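Local coordinates for protein malonyl-CoA decarboxylase (Rhodopseudomonas palustris, PDB 4KSA) that probably catalyses the decarboxylation of malonyl-CoA to acetyl-CoA and carbon dioxide, and assembles with other copies of itself, at residues L187-I191 with W202-R206; P211-R215 with R252-A257; R214-G218 with E291-L296; D259-F265 with N298-T304. All coordinates share one frame; numbering follows the deposited sequence.

Contact 1 of 4, residues L187-I191 with W202-R206; sequences LEKII and WDDLR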
loop_
_atom_site.group_PDB
_atom_site.type_symbol
_atom_site.label_atom_id
_atom_site.label_comp_id
_atom_site.label_asym_id
_atom_site.label_seq_id
_atom_site.Cartn_x
_atom_site.Cartn_y
_atom_site.Cartn_z
ATOM N N LEU A 187 -10.362 -5.239 -15.794
ATOM C CA LEU A 187 -10.309 -6.229 -16.859
ATOM C C LEU A 187 -11.571 -6.209 -17.700
ATOM O O LEU A 187 -11.526 -6.477 -18.894
ATOM C CB LEU A 187 -10.081 -7.639 -16.294
ATOM C CG LEU A 187 -8.635 -7.879 -15.844
ATOM C CD1 LEU A 187 -8.520 -9.298 -15.400
ATOM C CD2 LEU A 187 -7.635 -7.602 -16.969
ATOM N N GLU A 188 -12.689 -5.876 -17.074
ATOM C CA GLU A 188 -13.969 -5.825 -17.771
ATOM C C GLU A 188 -13.905 -4.760 -18.860
ATOM O O GLU A 188 -14.306 -4.996 -19.997
ATOM C CB GLU A 188 -15.083 -5.517 -16.770
ATOM C CG GLU A 188 -16.496 -5.593 -17.308
ATOM C CD GLU A 188 -17.531 -5.694 -16.184
ATOM O OE1 GLU A 188 -18.022 -6.819 -15.920
ATOM O OE2 GLU A 188 -17.844 -4.657 -15.555
ATOM N N LYS A 189 -13.391 -3.587 -18.509
ATOM C CA LYS A 189 -13.259 -2.508 -19.472
ATOM C C LYS A 189 -12.330 -2.961 -20.593
ATOM O O LYS A 189 -12.594 -2.696 -21.757
ATOM C CB LYS A 189 -12.678 -1.261 -18.812
ATOM C CG LYS A 189 -13.465 -0.705 -17.639
ATOM C CD LYS A 189 -12.685 0.429 -16.990
ATOM C CE LYS A 189 -13.276 0.871 -15.668
ATOM N NZ LYS A 189 -14.542 1.653 -15.783
ATOM N N ILE A 190 -11.247 -3.649 -20.237
ATOM C CA ILE A 190 -10.276 -4.133 -21.220
ATOM C C ILE A 190 -10.923 -5.068 -22.244
ATOM O O ILE A 190 -10.534 -5.090 -23.406
ATOM C CB ILE A 190 -9.101 -4.891 -20.534
ATOM C CG1 ILE A 190 -8.210 -3.917 -19.757
ATOM C CG2 ILE A 190 -8.260 -5.617 -21.583
ATOM C CD1 ILE A 190 -7.367 -3.029 -20.638
ATOM N N ILE A 191 -11.912 -5.838 -21.813
ATOM C CA ILE A 191 -12.592 -6.758 -22.716
ATOM C C ILE A 191 -13.338 -5.973 -23.792
ATOM O O ILE A 191 -13.770 -6.532 -24.788
ATOM C CB ILE A 191 -13.596 -7.658 -21.953
ATOM C CG1 ILE A 191 -12.854 -8.488 -20.897
ATOM C CG2 ILE A 191 -14.314 -8.576 -22.922
ATOM C CD1 ILE A 191 -13.752 -9.392 -20.045
ATOM N N TRP A 202 -14.905 -14.027 -20.165
ATOM C CA TRP A 202 -13.655 -14.038 -19.425
ATOM C C TRP A 202 -12.670 -15.139 -19.819
ATOM O O TRP A 202 -11.468 -15.023 -19.573
ATOM C CB TRP A 202 -13.959 -14.085 -17.929
ATOM C CG TRP A 202 -14.696 -12.858 -17.491
ATOM C CD1 TRP A 202 -16.031 -12.606 -17.629
ATOM C CD2 TRP A 202 -14.122 -11.676 -16.923
ATOM N NE1 TRP A 202 -16.324 -11.342 -17.184
ATOM C CE2 TRP A 202 -15.171 -10.747 -16.745
ATOM C CE3 TRP A 202 -12.821 -11.311 -16.548
ATOM C CZ2 TRP A 202 -14.960 -9.473 -16.204
ATOM C CZ3 TRP A 202 -12.611 -10.047 -16.012
ATOM C CH2 TRP A 202 -13.679 -9.142 -15.844
ATOM N N ASP A 203 -13.179 -16.197 -20.442
ATOM C CA ASP A 203 -12.336 -17.304 -20.882
ATOM C C ASP A 203 -11.400 -16.815 -21.985
ATOM O O ASP A 203 -10.262 -17.274 -22.099
ATOM C CB ASP A 203 -13.211 -18.444 -21.404
ATOM C CG ASP A 203 -14.147 -18.989 -20.341
ATOM O OD1 ASP A 203 -15.206 -19.549 -20.707
ATOM O OD2 ASP A 203 -13.820 -18.864 -19.141
ATOM N N ASP A 204 -11.892 -15.880 -22.792
ATOM C CA ASP A 204 -11.116 -15.302 -23.885
ATOM C C ASP A 204 -10.014 -14.417 -23.323
ATOM O O ASP A 204 -8.839 -14.583 -23.649
ATOM C CB ASP A 204 -12.012 -14.445 -24.778
ATOM C CG ASP A 204 -13.089 -15.245 -25.465
ATOM O OD1 ASP A 204 -13.745 -16.066 -24.788
ATOM O OD2 ASP A 204 -13.285 -15.043 -26.683
ATOM N N LEU A 205 -10.419 -13.468 -22.485
ATOM C CA LEU A 205 -9.496 -12.526 -21.862
ATOM C C LEU A 205 -8.441 -13.294 -21.064
ATOM O O LEU A 205 -7.241 -13.059 -21.232
ATOM C CB LEU A 205 -10.288 -11.554 -20.962
ATOM C CG LEU A 205 -9.723 -10.202 -20.492
ATOM C CD1 LEU A 205 -8.754 -10.407 -19.353
ATOM C CD2 LEU A 205 -9.058 -9.482 -21.650
ATOM N N ARG A 206 -8.885 -14.214 -20.205
ATOM C CA ARG A 206 -7.948 -15.004 -19.405
ATOM C C ARG A 206 -7.015 -15.766 -20.335
ATOM O O ARG A 206 -5.808 -15.860 -20.084
ATOM C CB ARG A 206 -8.678 -15.993 -18.487
ATOM C CG ARG A 206 -7.737 -17.056 -17.916
ATOM C CD ARG A 206 -8.193 -17.645 -16.582
ATOM N NE ARG A 206 -9.411 -18.454 -16.655
ATOM C CZ ARG A 206 -9.546 -19.560 -17.380
ATOM N NH1 ARG A 206 -10.697 -20.225 -17.368
ATOM N NH2 ARG A 206 -8.535 -19.997 -18.127
#

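Contact 2 of 4, residues P211-R215 with R252-A257; sequences PPDRR and REPIAA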
loop_
_atom_site.group_PDB
_atom_site.type_symbol
_atom_site.label_atom_id
_atom_site.label_comp_id
_atom_site.label_asym_id
_atom_site.label_seq_id
_atom_site.Cartn_x
_atom_site.Cartn_y
_atom_site.Cartn_z
ATOM N N PRO A 211 -0.757 -16.785 -22.100
ATOM C CA PRO A 211 0.546 -17.017 -22.740
ATOM C C PRO A 211 1.684 -16.244 -22.114
ATOM O O PRO A 211 1.606 -15.033 -21.942
ATOM C CB PRO A 211 0.303 -16.616 -24.191
ATOM C CG PRO A 211 -0.844 -15.635 -24.088
ATOM C CD PRO A 211 -1.736 -16.325 -23.098
ATOM N N PRO A 212 2.767 -16.944 -21.767
ATOM C CA PRO A 212 3.942 -16.329 -21.150
ATOM C C PRO A 212 4.772 -15.497 -22.117
ATOM O O PRO A 212 5.770 -14.892 -21.720
ATOM C CB PRO A 212 4.707 -17.528 -20.605
ATOM C CG PRO A 212 4.403 -18.586 -21.607
ATOM C CD PRO A 212 2.926 -18.405 -21.872
ATOM N N ASP A 213 4.368 -15.470 -23.384
ATOM C CA ASP A 213 5.091 -14.686 -24.375
ATOM C C ASP A 213 4.268 -13.470 -24.813
ATOM O O ASP A 213 4.565 -12.821 -25.820
ATOM C CB ASP A 213 5.490 -15.568 -25.571
ATOM C CG ASP A 213 4.310 -15.980 -26.434
ATOM O OD1 ASP A 213 3.213 -16.209 -25.880
ATOM O OD2 ASP A 213 4.495 -16.092 -27.672
ATOM N N ARG A 214 3.231 -13.169 -24.031
ATOM C CA ARG A 214 2.348 -12.024 -24.269
ATOM C C ARG A 214 2.312 -11.173 -22.998
ATOM O O ARG A 214 2.317 -11.708 -21.898
ATOM C CB ARG A 214 0.938 -12.499 -24.621
ATOM C CG ARG A 214 0.826 -13.173 -25.976
ATOM C CD ARG A 214 0.823 -12.159 -27.118
ATOM N NE ARG A 214 1.061 -12.790 -28.418
ATOM C CZ ARG A 214 2.252 -13.218 -28.832
ATOM N NH1 ARG A 214 2.382 -13.782 -30.022
ATOM N NH2 ARG A 214 3.321 -13.068 -28.063
ATOM N N ARG A 215 2.294 -9.851 -23.162
ATOM C CA ARG A 215 2.263 -8.911 -22.041
ATOM C C ARG A 215 1.664 -7.590 -22.471
ATOM O O ARG A 215 2.168 -6.976 -23.400
ATOM C CB ARG A 215 3.675 -8.606 -21.544
ATOM C CG ARG A 215 4.401 -9.759 -20.947
ATOM C CD ARG A 215 4.621 -9.549 -19.467
ATOM N NE ARG A 215 5.626 -10.472 -18.949
ATOM C CZ ARG A 215 5.597 -11.790 -19.138
ATOM N NH1 ARG A 215 4.609 -12.345 -19.833
ATOM N NH2 ARG A 215 6.564 -12.555 -18.640
ATOM N N ARG A 252 -0.183 -21.386 -32.673
ATOM C CA ARG A 252 1.271 -21.237 -32.661
ATOM C C ARG A 252 1.734 -21.819 -31.329
ATOM O O ARG A 252 0.922 -22.035 -30.428
ATOM C CB ARG A 252 1.686 -19.760 -32.715
ATOM C CG ARG A 252 1.642 -19.061 -31.353
ATOM C CD ARG A 252 2.336 -17.703 -31.353
ATOM N NE ARG A 252 2.460 -17.145 -30.004
ATOM C CZ ARG A 252 1.433 -16.867 -29.203
ATOM N NH1 ARG A 252 0.194 -17.094 -29.605
ATOM N NH2 ARG A 252 1.646 -16.361 -27.998
ATOM N N GLU A 253 3.028 -22.068 -31.191
ATOM C CA GLU A 253 3.526 -22.599 -29.932
ATOM C C GLU A 253 4.308 -21.519 -29.192
ATOM O O GLU A 253 5.386 -21.103 -29.631
ATOM C CB GLU A 253 4.399 -23.836 -30.171
ATOM C CG GLU A 253 3.759 -25.134 -29.687
ATOM C CD GLU A 253 3.558 -25.165 -28.176
ATOM O OE1 GLU A 253 2.940 -26.125 -27.675
ATOM O OE2 GLU A 253 4.024 -24.236 -27.481
ATOM N N PRO A 254 3.761 -21.048 -28.054
ATOM C CA PRO A 254 4.367 -20.008 -27.214
ATOM C C PRO A 254 5.767 -20.371 -26.759
ATOM O O PRO A 254 6.200 -21.510 -26.906
ATOM C CB PRO A 254 3.387 -19.899 -26.047
ATOM C CG PRO A 254 2.841 -21.287 -25.941
ATOM C CD PRO A 254 2.574 -21.615 -27.389
ATOM N N ILE A 255 6.476 -19.396 -26.208
ATOM C CA ILE A 255 7.827 -19.631 -25.727
ATOM C C ILE A 255 7.948 -19.053 -24.326
ATOM O O ILE A 255 7.257 -18.099 -23.987
ATOM C CB ILE A 255 8.877 -18.965 -26.644
ATOM C CG1 ILE A 255 8.868 -17.444 -26.453
ATOM C CG2 ILE A 255 8.580 -19.313 -28.097
ATOM C CD1 ILE A 255 9.912 -16.702 -27.274
ATOM N N ALA A 256 8.808 -19.640 -23.504
ATOM C CA ALA A 256 8.989 -19.144 -22.153
ATOM C C ALA A 256 9.507 -17.722 -22.277
ATOM O O ALA A 256 10.374 -17.441 -23.103
ATOM C CB ALA A 256 9.979 -20.005 -21.404
ATOM N N ALA A 257 8.961 -16.830 -21.458
ATOM C CA ALA A 257 9.335 -15.421 -21.471
ATOM C C ALA A 257 10.818 -15.209 -21.219
ATOM O O ALA A 257 11.403 -14.223 -21.673
ATOM C CB ALA A 257 8.509 -14.658 -20.434
#

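Contact 3 of 4, residues R214-G218 with E291-L296; sequences RRCYG and EIKREL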
loop_
_atom_site.group_PDB
_atom_site.type_symbol
_atom_site.label_atom_id
_atom_site.label_comp_id
_atom_site.label_asym_id
_atom_site.label_seq_id
_atom_site.Cartn_x
_atom_site.Cartn_y
_atom_site.Cartn_z
ATOM N N ARG A 214 3.231 -13.169 -24.031
ATOM C CA ARG A 214 2.348 -12.024 -24.269
ATOM C C ARG A 214 2.312 -11.173 -22.998
ATOM O O ARG A 214 2.317 -11.708 -21.898
ATOM C CB ARG A 214 0.938 -12.499 -24.621
ATOM C CG ARG A 214 0.826 -13.173 -25.976
ATOM C CD ARG A 214 0.823 -12.159 -27.118
ATOM N NE ARG A 214 1.061 -12.790 -28.418
ATOM C CZ ARG A 214 2.252 -13.218 -28.832
ATOM N NH1 ARG A 214 2.382 -13.782 -30.022
ATOM N NH2 ARG A 214 3.321 -13.068 -28.063
ATOM N N ARG A 215 2.294 -9.851 -23.162
ATOM C CA ARG A 215 2.263 -8.911 -22.041
ATOM C C ARG A 215 1.664 -7.590 -22.471
ATOM O O ARG A 215 2.168 -6.976 -23.400
ATOM C CB ARG A 215 3.675 -8.606 -21.544
ATOM C CG ARG A 215 4.401 -9.759 -20.947
ATOM C CD ARG A 215 4.621 -9.549 -19.467
ATOM N NE ARG A 215 5.626 -10.472 -18.949
ATOM C CZ ARG A 215 5.597 -11.790 -19.138
ATOM N NH1 ARG A 215 4.609 -12.345 -19.833
ATOM N NH2 ARG A 215 6.564 -12.555 -18.640
ATOM N N CYS A 216 0.603 -7.135 -21.814
ATOM C CA CYS A 216 0.042 -5.831 -22.166
ATOM C C CYS A 216 0.096 -4.907 -20.973
ATOM O O CYS A 216 0.002 -5.336 -19.823
ATOM C CB CYS A 216 -1.384 -5.947 -22.674
ATOM S SG CYS A 216 -2.272 -7.231 -21.874
ATOM N N TYR A 217 0.269 -3.630 -21.261
ATOM C CA TYR A 217 0.377 -2.630 -20.230
ATOM C C TYR A 217 -0.709 -1.575 -20.350
ATOM O O TYR A 217 -1.414 -1.481 -21.369
ATOM C CB TYR A 217 1.754 -1.999 -20.315
ATOM C CG TYR A 217 2.841 -3.027 -20.130
ATOM C CD1 TYR A 217 3.278 -3.379 -18.852
ATOM C CD2 TYR A 217 3.371 -3.724 -21.220
ATOM C CE1 TYR A 217 4.205 -4.397 -18.662
ATOM C CE2 TYR A 217 4.303 -4.753 -21.033
ATOM C CZ TYR A 217 4.711 -5.084 -19.749
ATOM O OH TYR A 217 5.595 -6.118 -19.532
ATOM N N GLY A 218 -0.859 -0.795 -19.285
ATOM C CA GLY A 218 -1.854 0.247 -19.287
ATOM C C GLY A 218 -1.311 1.491 -18.633
ATOM O O GLY A 218 -0.442 1.413 -17.765
ATOM N N GLU A 291 10.417 -0.961 -18.307
ATOM C CA GLU A 291 9.712 -1.915 -17.459
ATOM C C GLU A 291 10.015 -3.351 -17.867
ATOM O O GLU A 291 10.430 -4.158 -17.040
ATOM C CB GLU A 291 8.202 -1.675 -17.502
ATOM C CG GLU A 291 7.365 -2.879 -17.034
ATOM C CD GLU A 291 7.604 -3.276 -15.572
ATOM O OE1 GLU A 291 7.207 -4.408 -15.194
ATOM O OE2 GLU A 291 8.169 -2.459 -14.802
ATOM N N ILE A 292 9.803 -3.670 -19.137
ATOM C CA ILE A 292 10.066 -5.016 -19.626
ATOM C C ILE A 292 11.512 -5.403 -19.315
ATOM O O ILE A 292 11.777 -6.498 -18.818
ATOM C CB ILE A 292 9.812 -5.119 -21.162
ATOM C CG1 ILE A 292 8.339 -4.841 -21.456
ATOM C CG2 ILE A 292 10.166 -6.500 -21.673
ATOM C CD1 ILE A 292 7.981 -4.802 -22.930
ATOM N N LYS A 293 12.442 -4.493 -19.577
ATOM C CA LYS A 293 13.846 -4.778 -19.343
ATOM C C LYS A 293 14.152 -5.182 -17.908
ATOM O O LYS A 293 14.893 -6.139 -17.671
ATOM C CB LYS A 293 14.706 -3.575 -19.729
ATOM C CG LYS A 293 16.200 -3.853 -19.668
ATOM C CD LYS A 293 17.016 -2.610 -19.996
ATOM C CE LYS A 293 16.712 -1.479 -19.021
ATOM N NZ LYS A 293 17.730 -0.390 -19.095
ATOM N N ARG A 294 13.589 -4.472 -16.939
ATOM C CA ARG A 294 13.881 -4.816 -15.557
ATOM C C ARG A 294 13.231 -6.131 -15.138
ATOM O O ARG A 294 13.737 -6.825 -14.258
ATOM C CB ARG A 294 13.468 -3.688 -14.614
ATOM C CG ARG A 294 12.021 -3.693 -14.231
ATOM C CD ARG A 294 11.832 -2.975 -12.906
ATOM N NE ARG A 294 10.424 -2.914 -12.536
ATOM C CZ ARG A 294 9.638 -3.979 -12.398
ATOM N NH1 ARG A 294 10.125 -5.202 -12.597
ATOM N NH2 ARG A 294 8.359 -3.819 -12.065
ATOM N N GLU A 295 12.112 -6.481 -15.755
ATOM C CA GLU A 295 11.479 -7.746 -15.415
ATOM C C GLU A 295 12.204 -8.892 -16.132
ATOM O O GLU A 295 12.487 -9.928 -15.524
ATOM C CB GLU A 295 10.001 -7.777 -15.813
ATOM C CG GLU A 295 9.407 -9.177 -15.675
ATOM C CD GLU A 295 8.205 -9.432 -16.563
ATOM O OE1 GLU A 295 7.812 -10.614 -16.692
ATOM O OE2 GLU A 295 7.645 -8.463 -17.126
ATOM N N LEU A 296 12.491 -8.704 -17.424
ATOM C CA LEU A 296 13.173 -9.719 -18.239
ATOM C C LEU A 296 14.415 -9.142 -18.916
ATOM O O LEU A 296 14.371 -8.770 -20.089
ATOM C CB LEU A 296 12.237 -10.251 -19.329
ATOM C CG LEU A 296 10.845 -10.767 -18.963
ATOM C CD1 LEU A 296 10.077 -11.085 -20.238
ATOM C CD2 LEU A 296 10.955 -11.993 -18.085
#

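Contact 4 of 4, residues D259-F265 with N298-T304; sequences DATTAVF and NVQTFVT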
loop_
_atom_site.group_PDB
_atom_site.type_symbol
_atom_site.label_atom_id
_atom_site.label_comp_id
_atom_site.label_asym_id
_atom_site.label_seq_id
_atom_site.Cartn_x
_atom_site.Cartn_y
_atom_site.Cartn_z
ATOM N N ASP A 259 13.125 -17.154 -22.313
ATOM C CA ASP A 259 13.808 -17.545 -23.552
ATOM C C ASP A 259 13.815 -16.427 -24.594
ATOM O O ASP A 259 14.716 -16.343 -25.428
ATOM C CB ASP A 259 13.134 -18.776 -24.171
ATOM C CG ASP A 259 13.394 -20.049 -23.384
ATOM O OD1 ASP A 259 12.757 -21.080 -23.700
ATOM O OD2 ASP A 259 14.236 -20.027 -22.459
ATOM N N ALA A 260 12.800 -15.575 -24.550
ATOM C CA ALA A 260 12.693 -14.486 -25.507
ATOM C C ALA A 260 13.846 -13.496 -25.413
ATOM O O ALA A 260 14.461 -13.344 -24.360
ATOM C CB ALA A 260 11.352 -13.761 -25.320
ATOM N N THR A 261 14.127 -12.833 -26.531
ATOM C CA THR A 261 15.190 -11.836 -26.614
ATOM C C THR A 261 14.638 -10.530 -27.141
ATOM O O THR A 261 15.222 -9.459 -26.932
ATOM C CB THR A 261 16.264 -12.245 -27.596
ATOM O OG1 THR A 261 15.638 -12.614 -28.833
ATOM C CG2 THR A 261 17.088 -13.394 -27.039
ATOM N N THR A 262 13.519 -10.634 -27.853
ATOM C CA THR A 262 12.870 -9.473 -28.451
ATOM C C THR A 262 11.502 -9.164 -27.852
ATOM O O THR A 262 10.706 -10.062 -27.540
ATOM C CB THR A 262 12.653 -9.665 -29.968
ATOM O OG1 THR A 262 13.758 -10.381 -30.521
ATOM C CG2 THR A 262 12.553 -8.324 -30.666
ATOM N N ALA A 263 11.246 -7.873 -27.707
ATOM C CA ALA A 263 9.974 -7.395 -27.206
ATOM C C ALA A 263 9.328 -6.691 -28.396
ATOM O O ALA A 263 9.883 -5.720 -28.921
ATOM C CB ALA A 263 10.195 -6.416 -26.060
ATOM N N VAL A 264 8.179 -7.181 -28.847
ATOM C CA VAL A 264 7.545 -6.527 -29.969
ATOM C C VAL A 264 6.132 -5.925 -29.751
ATOM O O VAL A 264 5.125 -6.620 -29.557
ATOM C CB VAL A 264 7.561 -7.449 -31.200
ATOM C CG1 VAL A 264 7.069 -8.818 -30.834
ATOM C CG2 VAL A 264 6.707 -6.847 -32.304
ATOM N N PHE A 265 6.093 -4.599 -29.775
ATOM C CA PHE A 265 4.865 -3.848 -29.615
ATOM C C PHE A 265 4.074 -4.100 -30.872
ATOM O O PHE A 265 4.574 -3.876 -31.967
ATOM C CB PHE A 265 5.207 -2.371 -29.492
ATOM C CG PHE A 265 6.069 -2.073 -28.321
ATOM C CD1 PHE A 265 5.530 -2.049 -27.044
ATOM C CD2 PHE A 265 7.438 -1.927 -28.473
ATOM C CE1 PHE A 265 6.336 -1.897 -25.937
ATOM C CE2 PHE A 265 8.260 -1.774 -27.363
ATOM C CZ PHE A 265 7.708 -1.761 -26.094
ATOM N N ASN A 298 16.629 -10.452 -20.190
ATOM C CA ASN A 298 16.952 -11.365 -21.283
ATOM C C ASN A 298 16.397 -10.884 -22.625
ATOM O O ASN A 298 16.312 -11.660 -23.581
ATOM C CB ASN A 298 16.388 -12.756 -20.969
ATOM C CG ASN A 298 14.913 -12.716 -20.590
ATOM O OD1 ASN A 298 14.530 -12.047 -19.629
ATOM N ND2 ASN A 298 14.080 -13.437 -21.341
ATOM N N VAL A 299 16.024 -9.605 -22.687
ATOM C CA VAL A 299 15.464 -8.991 -23.891
ATOM C C VAL A 299 16.295 -7.769 -24.270
ATOM O O VAL A 299 16.276 -6.766 -23.564
ATOM C CB VAL A 299 14.004 -8.565 -23.638
ATOM C CG1 VAL A 299 13.377 -8.042 -24.920
ATOM C CG2 VAL A 299 13.210 -9.746 -23.090
ATOM N N GLN A 300 17.016 -7.858 -25.390
ATOM C CA GLN A 300 17.891 -6.767 -25.850
ATOM C C GLN A 300 17.297 -5.844 -26.908
ATOM O O GLN A 300 17.586 -4.648 -26.929
ATOM C CB GLN A 300 19.207 -7.331 -26.417
ATOM C CG GLN A 300 20.014 -8.217 -25.475
ATOM C CD GLN A 300 20.437 -7.495 -24.214
ATOM O OE1 GLN A 300 21.174 -6.502 -24.258
ATOM N NE2 GLN A 300 19.966 -7.991 -23.075
ATOM N N THR A 301 16.491 -6.400 -27.805
ATOM C CA THR A 301 15.900 -5.587 -28.864
ATOM C C THR A 301 14.443 -5.182 -28.619
ATOM O O THR A 301 13.583 -6.018 -28.297
ATOM C CB THR A 301 15.995 -6.305 -30.235
ATOM O OG1 THR A 301 15.182 -7.485 -30.213
ATOM C CG2 THR A 301 17.452 -6.689 -30.538
ATOM N N PHE A 302 14.185 -3.886 -28.777
ATOM C CA PHE A 302 12.849 -3.341 -28.595
ATOM C C PHE A 302 12.352 -2.743 -29.905
ATOM O O PHE A 302 12.757 -1.651 -30.316
ATOM C CB PHE A 302 12.873 -2.324 -27.458
ATOM C CG PHE A 302 13.262 -2.930 -26.145
ATOM C CD1 PHE A 302 14.563 -2.815 -25.666
ATOM C CD2 PHE A 302 12.342 -3.685 -25.419
ATOM C CE1 PHE A 302 14.948 -3.447 -24.483
ATOM C CE2 PHE A 302 12.719 -4.323 -24.232
ATOM C CZ PHE A 302 14.026 -4.203 -23.766
ATOM N N VAL A 303 11.458 -3.485 -30.546
ATOM C CA VAL A 303 10.930 -3.115 -31.853
ATOM C C VAL A 303 9.413 -3.242 -31.951
ATOM O O VAL A 303 8.806 -4.005 -31.208
ATOM C CB VAL A 303 11.531 -4.044 -32.924
ATOM C CG1 VAL A 303 10.940 -5.459 -32.774
ATOM C CG2 VAL A 303 11.258 -3.493 -34.298
ATOM N N THR A 304 8.800 -2.525 -32.887
ATOM C CA THR A 304 7.349 -2.626 -33.056
ATOM C C THR A 304 7.009 -3.311 -34.376
ATOM O O THR A 304 7.893 -3.672 -35.137
ATOM C CB THR A 304 6.674 -1.241 -33.074
ATOM O OG1 THR A 304 6.910 -0.614 -34.338
ATOM C CG2 THR A 304 7.242 -0.358 -31.978
#

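Contact 1 of 4, residues L187-I191 with W202-R206
Ile191 sets its CD1 methyl squarely on the indole of Trp202, 3.8 Å from the centroid of the six-membered ring and only 10° off the ring normal. The extended chain beyond CG1 carries the methyl to this face, a CH-pi contact for which a slim branched residue is well shaped. The far end of the indole fits against the turn of helix 184-193 before it, with Trp202 CZ3 3.5 Å from Leu187 CB and CH2 beside the backbone N of Glu188. Leu205 is the other bump. With its CG anti to the backbone N (chi1 -161°), its fork fills the hollow formed by three side chains: CG meets Ile191 CG1 at 3.6 Å, CD1 reaches Leu187 CD2 and CD2 reaches Ile190 CG2. An alanine at Trp202 is likely to leave the Ile191 methyl without its ring and open a gap beside Leu187, and the stack with Trp202 of the second subunit would go too. Glu188 bonds across that interface to Arg206 of the second subunit. The two helix segments cross at 95° and form a helical pair between the first two strands, as in GNAT-like folds, consistent with this family's kinship to acetyltransferases.

Contact 2 of 4, residues P211-R215 with R252-A257
Arg252 meets Asp213 edge-on: its guanidinium and the carboxylate are nearly coplanar, 19° apart, and the two side chains approach from opposite directions. NE and NH2 both close on the same oxygen, so the grip is side-on. Arg252 NH2 donates to Asp213 OD2 at 2.9 Å along a fairly straight line (161°), and Arg252 NE reaches that OD2 at 3.3 Å, each in the guanidinium plane and on the syn lone pair. Arg252 NH2 also makes a weak, bent bond to Asp213 OD1, at 2.6 Å. Arg214 uses the flat side instead. Bent at chi2, it folds back so that its guanidinium lies on that of Arg252, centres 3.8 Å apart and planes 13° from parallel, while its NH1 bonds to Leu247 O. Asp213 OD2 lies 3.3 Å from Arg214 NH2 but well out of that guanidinium plane, so only the charges attract.

Apolar carbons border the polar atoms elsewhere. Pro254 CB lies 3.7 Å from Asp213 OD1, Pro212 CG rests by Ile255 O, and the small Ala257 fits its CB against Arg215 NH2, whose guanidinium is salt-bridged to Glu295. The rigid prolines suit a turn that Pro211 to Arg214 closes in type I form.

With two stacked guanidinium groups sharing one carboxylate, Asp213 probably offsets part of the charge of both, and together they would tie the loop at 252-257 to the start of strand 214-220.

Contact 3 of 4, residues R214-G218 with E291-L296
Arg215 reaches from strand 214-220 to Glu295 near the end of helix 284-295. Its CB points toward the helix, and the chain bends at chi2 (-113°) to bring the guanidinium edge up to the carboxylate, which arrives from the opposite direction. CD comes first, 4.0 Å from Glu295 OE2. NE donates to Glu295 OE1 at 3.1 Å, using the syn lone pair, with only a weak bond to OE2. CZ lies 3.5 Å from Glu295 OE1, which sits at the guanidinium edge, planes 14° apart. NH1 turns back to its own strand and bonds to Arg214 O. At the tip NH2 bonds to the same Glu295 OE1 at 3.0 Å and touches the CD1 methyl of Leu296. Two nitrogens thus hold one oxygen, met by the extended Glu295 chain. A leucine in place of Arg215 would probably leave the carboxylate of Glu295 without its chief cationic mate and free to turn, since the pairing with Arg177 is long and weak.

Tyr217 packs the next turn back along the helix. Its OH lies 3.6 Å from Ile292 CG1 and its CE1 3.9 Å from Glu291 CG; the ring meets the aliphatic parts of both side chains obliquely, beside Leu175 of strand 174-178.

The helix segment runs at 132° to the strand segment, laid against one face of the central sheet, as the helix after the fourth strand does in GNAT-like folds.

Contact 4 of 4, residues D259-F265 with N298-T304
Ala263 and Val303 carry the backbone hydrogen bonds that join these parallel strands. Ala263 N donates to Thr301 O at 3.0 Å, almost straight, Val303 N returns to Ala263 O at 3.2 Å, and Phe265 N meets Val303 O at 3.1 Å. At the entry to the strands the pairing weakens: Gln300 N and Thr301 N both lean weakly on Thr261 O, beside a classic bulge of Thr261 and Thr262 opposite Thr237. Asn298 ND2 bonds weakly to Ala260 O and better to Ala257 O, a use for an amide with two N-H groups.

Weaker CA-H...O contacts fill in, Thr261 CA lying 3.2 Å from Asn298 O.

Apolar packing occupies both faces. On the face toward helix 284-295, Ala263 CB sits 3.5 Å from Phe302 CD2 and 3.8 Å from Val299 CG1; alanine leaves room for that ring. Thr304 turns CG2 to Phe265 CB (3.8 Å), its chi1 of 76° leaving OG1 to Ser306 and Tyr414. Val264 and Val303 line the other face, branched side chains suiting extended strands.

Strong bonds at the centre and weak ones at the entry suggest a well-bonded seam flanked by apolar side chains, probably less rigid where it meets the loops.

Contacts 1 and 4 are the buried ones, 2 and 3 partly buried. Contact 1 stands apart, its centre about 18 Å from that of contact 2, and is purely apolar between its helices, with its charges used at a subunit interface. Contacts 2 and 3 share Arg214 and Arg215 and the start of strand 214-220, and here salt bridges dominate: one ties down a loop, the other a helix. Contact 4 relies on backbone hydrogen bonds within the sheet, between the two strands that helix 284-295 connects. That helix also serves contact 3, and its Ile292 packs on Ala263 and Phe302 of contact 4. Ala257 O accepts from Asn298, joining contact 2 to contact 4.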